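Local coordinates for uncharacterized protein (Bacteroides uniformis, PDB 4IYK) that is of unknown function but may bind carbohydrate, and joins a transthyretin-like domain to an E-set-like one, at residues Leu180-Leu184 with Gly185-Asp189. Residues are numbered along the deposited sequence; the frame is centred on the assembly and turned at random.
Sequences LSIDL and GQNAD
Asn187 folds back toward the end of the strand, and its ND2 donates to the backbone Asp183 O at 2.9 Å with the N-H pointing fairly straight at the acceptor (154°). The accepting oxygen lies close to the plane of the Asn187 amide, and CG2 of Ile182 packs against the same ND2 at 3.7 Å, the two side chains crossing nearly at right angles. This is the buried, close-packed side: Leu157 touches both side chains, and Asn187 OD1 accepts from Asn158 N, so both ends of the amide are held. Strand 178-183 is an edge strand of a three-stranded antiparallel sheet in the C-terminal, E-set-like domain, and the chain leaves it through a type I beta turn, Leu184 to Asn187, closed by Asn187 N to Leu184 O at 3.2 Å. The outer side is looser. With CG anti to the backbone N (chi1 -177°), the Asp183 carboxylate swings forward over the turn, where Gln186 N meets OD1 from above the carboxylate plane at 3.1 Å. The Gln186 CG methylene rests 3.7 Å from that oxygen, while the bend at chi2 carries its amide off. Were Asp183 an alanine, Gln186 N would probably lose this acceptor, leaving the turn less firmly held.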
ATOM      1  N   LEU A 180       2.306 -13.796 -11.532  1.00 29.10           N
ATOM      2  CA  LEU A 180       1.584 -12.837 -12.378  1.00 28.13           C
ATOM      3  C   LEU A 180       2.513 -12.440 -13.522  1.00 31.45           C
ATOM      4  O   LEU A 180       3.729 -12.461 -13.358  1.00 31.25           O
ATOM      5  CB  LEU A 180       1.046 -11.609 -11.608  1.00 26.33           C
ATOM      6  CG  LEU A 180       0.024 -11.933 -10.493  1.00 29.70           C
ATOM      7  CD1 LEU A 180      -0.113 -10.777  -9.543  1.00 27.69           C
ATOM      8  CD2 LEU A 180      -1.353 -12.371 -11.065  1.00 31.14           C
ATOM      9  N   SER A 181       1.943 -12.148 -14.691  1.00 28.78           N
ATOM     10  CA  SER A 181       2.701 -11.856 -15.908  1.00 27.86           C
ATOM     11  C   SER A 181       2.143 -10.708 -16.700  1.00 32.26           C
ATOM     12  O   SER A 181       0.913 -10.562 -16.803  1.00 32.10           O
ATOM     13  CB  SER A 181       2.683 -13.079 -16.833  1.00 32.92           C
ATOM     14  OG  SER A 181       3.581 -14.090 -16.419  1.00 44.42           O
ATOM     15  N   ILE A 182       3.055  -9.973 -17.379  1.00 27.80           N
ATOM     16  CA  ILE A 182       2.732  -8.944 -18.359  1.00 26.37           C
ATOM     17  C   ILE A 182       3.551  -9.255 -19.626  1.00 30.92           C
ATOM     18  O   ILE A 182       4.780  -9.318 -19.560  1.00 30.87           O
ATOM     19  CB  ILE A 182       2.932  -7.481 -17.883  1.00 27.24           C
ATOM     20  CG1 ILE A 182       2.100  -7.168 -16.603  1.00 26.69           C
ATOM     21  CG2 ILE A 182       2.564  -6.498 -19.024  1.00 25.89           C
ATOM     22  CD1 ILE A 182       2.688  -6.033 -15.757  1.00 26.77           C
ATOM     23  N   ASP A 183       2.868  -9.472 -20.758  1.00 27.11           N
ATOM     24  CA  ASP A 183       3.533  -9.696 -22.041  1.00 27.53           C
ATOM     25  C   ASP A 183       3.796  -8.318 -22.622  1.00 28.62           C
ATOM     26  O   ASP A 183       2.848  -7.575 -22.855  1.00 28.37           O
ATOM     27  CB  ASP A 183       2.663 -10.575 -22.984  1.00 30.37           C
ATOM     28  CG  ASP A 183       3.329 -10.920 -24.315  1.00 35.21           C
ATOM     29  OD1 ASP A 183       3.669  -9.991 -25.077  1.00 33.41           O
ATOM     30  OD2 ASP A 183       3.468 -12.102 -24.608  1.00 42.90           O
ATOM     31  N   LEU A 184       5.061  -7.971 -22.856  1.00 25.16           N
ATOM     32  CA  LEU A 184       5.414  -6.642 -23.349  1.00 24.22           C
ATOM     33  C   LEU A 184       4.956  -6.382 -24.770  1.00 29.85           C
ATOM     34  O   LEU A 184       4.585  -5.242 -25.062  1.00 28.93           O
ATOM     35  CB  LEU A 184       6.915  -6.384 -23.204  1.00 23.78           C
ATOM     36  CG  LEU A 184       7.387  -6.360 -21.737  1.00 26.75           C
ATOM     37  CD1 LEU A 184       8.921  -6.189 -21.654  1.00 27.58           C
ATOM     38  CD2 LEU A 184       6.630  -5.277 -20.942  1.00 26.96           C
ATOM     39  N   GLY A 185       4.974  -7.413 -25.625  1.00 28.61           N
ATOM     40  CA  GLY A 185       4.553  -7.310 -27.023  1.00 28.87           C
ATOM     41  C   GLY A 185       3.073  -7.004 -27.170  1.00 31.23           C
ATOM     42  O   GLY A 185       2.667  -6.294 -28.095  1.00 30.53           O
ATOM     43  N   GLN A 186       2.261  -7.549 -26.250  1.00 26.68           N
ATOM     44  CA  GLN A 186       0.813  -7.383 -26.190  1.00 27.51           C
ATOM     45  C   GLN A 186       0.424  -6.054 -25.521  1.00 30.14           C
ATOM     46  O   GLN A 186      -0.749  -5.684 -25.551  1.00 30.25           O
ATOM     47  CB  GLN A 186       0.195  -8.572 -25.412  1.00 29.45           C
ATOM     48  CG  GLN A 186       0.159  -9.876 -26.266  1.00 29.79           C
ATOM     49  CD  GLN A 186      -0.674  -9.739 -27.508  1.00 32.94           C
ATOM     50  OE1 GLN A 186      -0.164  -9.611 -28.644  1.00 35.59           O
ATOM     51  NE2 GLN A 186      -1.977  -9.668 -27.319  1.00 25.73           N
ATOM     52  N   ASN A 187       1.414  -5.341 -24.928  1.00 24.69           N
ATOM     53  CA  ASN A 187       1.207  -4.109 -24.200  1.00 23.42           C
ATOM     54  C   ASN A 187       2.193  -3.008 -24.606  1.00 28.31           C
ATOM     55  O   ASN A 187       2.467  -2.097 -23.818  1.00 27.82           O
ATOM     56  CB  ASN A 187       1.323  -4.429 -22.704  1.00 22.93           C
ATOM     57  CG  ASN A 187       0.130  -5.220 -22.225  1.00 34.69           C
ATOM     58  OD1 ASN A 187      -0.982  -4.713 -22.218  1.00 27.78           O
ATOM     59  ND2 ASN A 187       0.305  -6.512 -21.967  1.00 26.00           N
ATOM     60  N   ALA A 188       2.674  -3.049 -25.851  1.00 27.11           N
ATOM     61  CA  ALA A 188       3.664  -2.079 -26.363  1.00 26.24           C
ATOM     62  C   ALA A 188       3.132  -0.638 -26.432  1.00 28.57           C
ATOM     63  O   ALA A 188       3.919   0.291 -26.452  1.00 27.19           O
ATOM     64  CB  ALA A 188       4.133  -2.511 -27.737  1.00 28.34           C
ATOM     65  N   ASP A 189       1.809  -0.462 -26.476  1.00 27.38           N
ATOM     66  CA  ASP A 189       1.150   0.845 -26.568  1.00 26.20           C
ATOM     67  C   ASP A 189       1.353   1.681 -25.275  1.00 26.94           C
ATOM     68  O   ASP A 189       1.537   2.903 -25.362  1.00 25.85           O
ATOM     69  CB  ASP A 189      -0.364   0.664 -26.886  1.00 27.39           C
ATOM     70  CG  ASP A 189      -1.202  -0.075 -25.851  1.00 27.20           C
ATOM     71  OD1 ASP A 189      -0.648  -0.958 -25.140  1.00 24.28           O
ATOM     72  OD2 ASP A 189      -2.421   0.214 -25.756  1.00 28.08           O
TER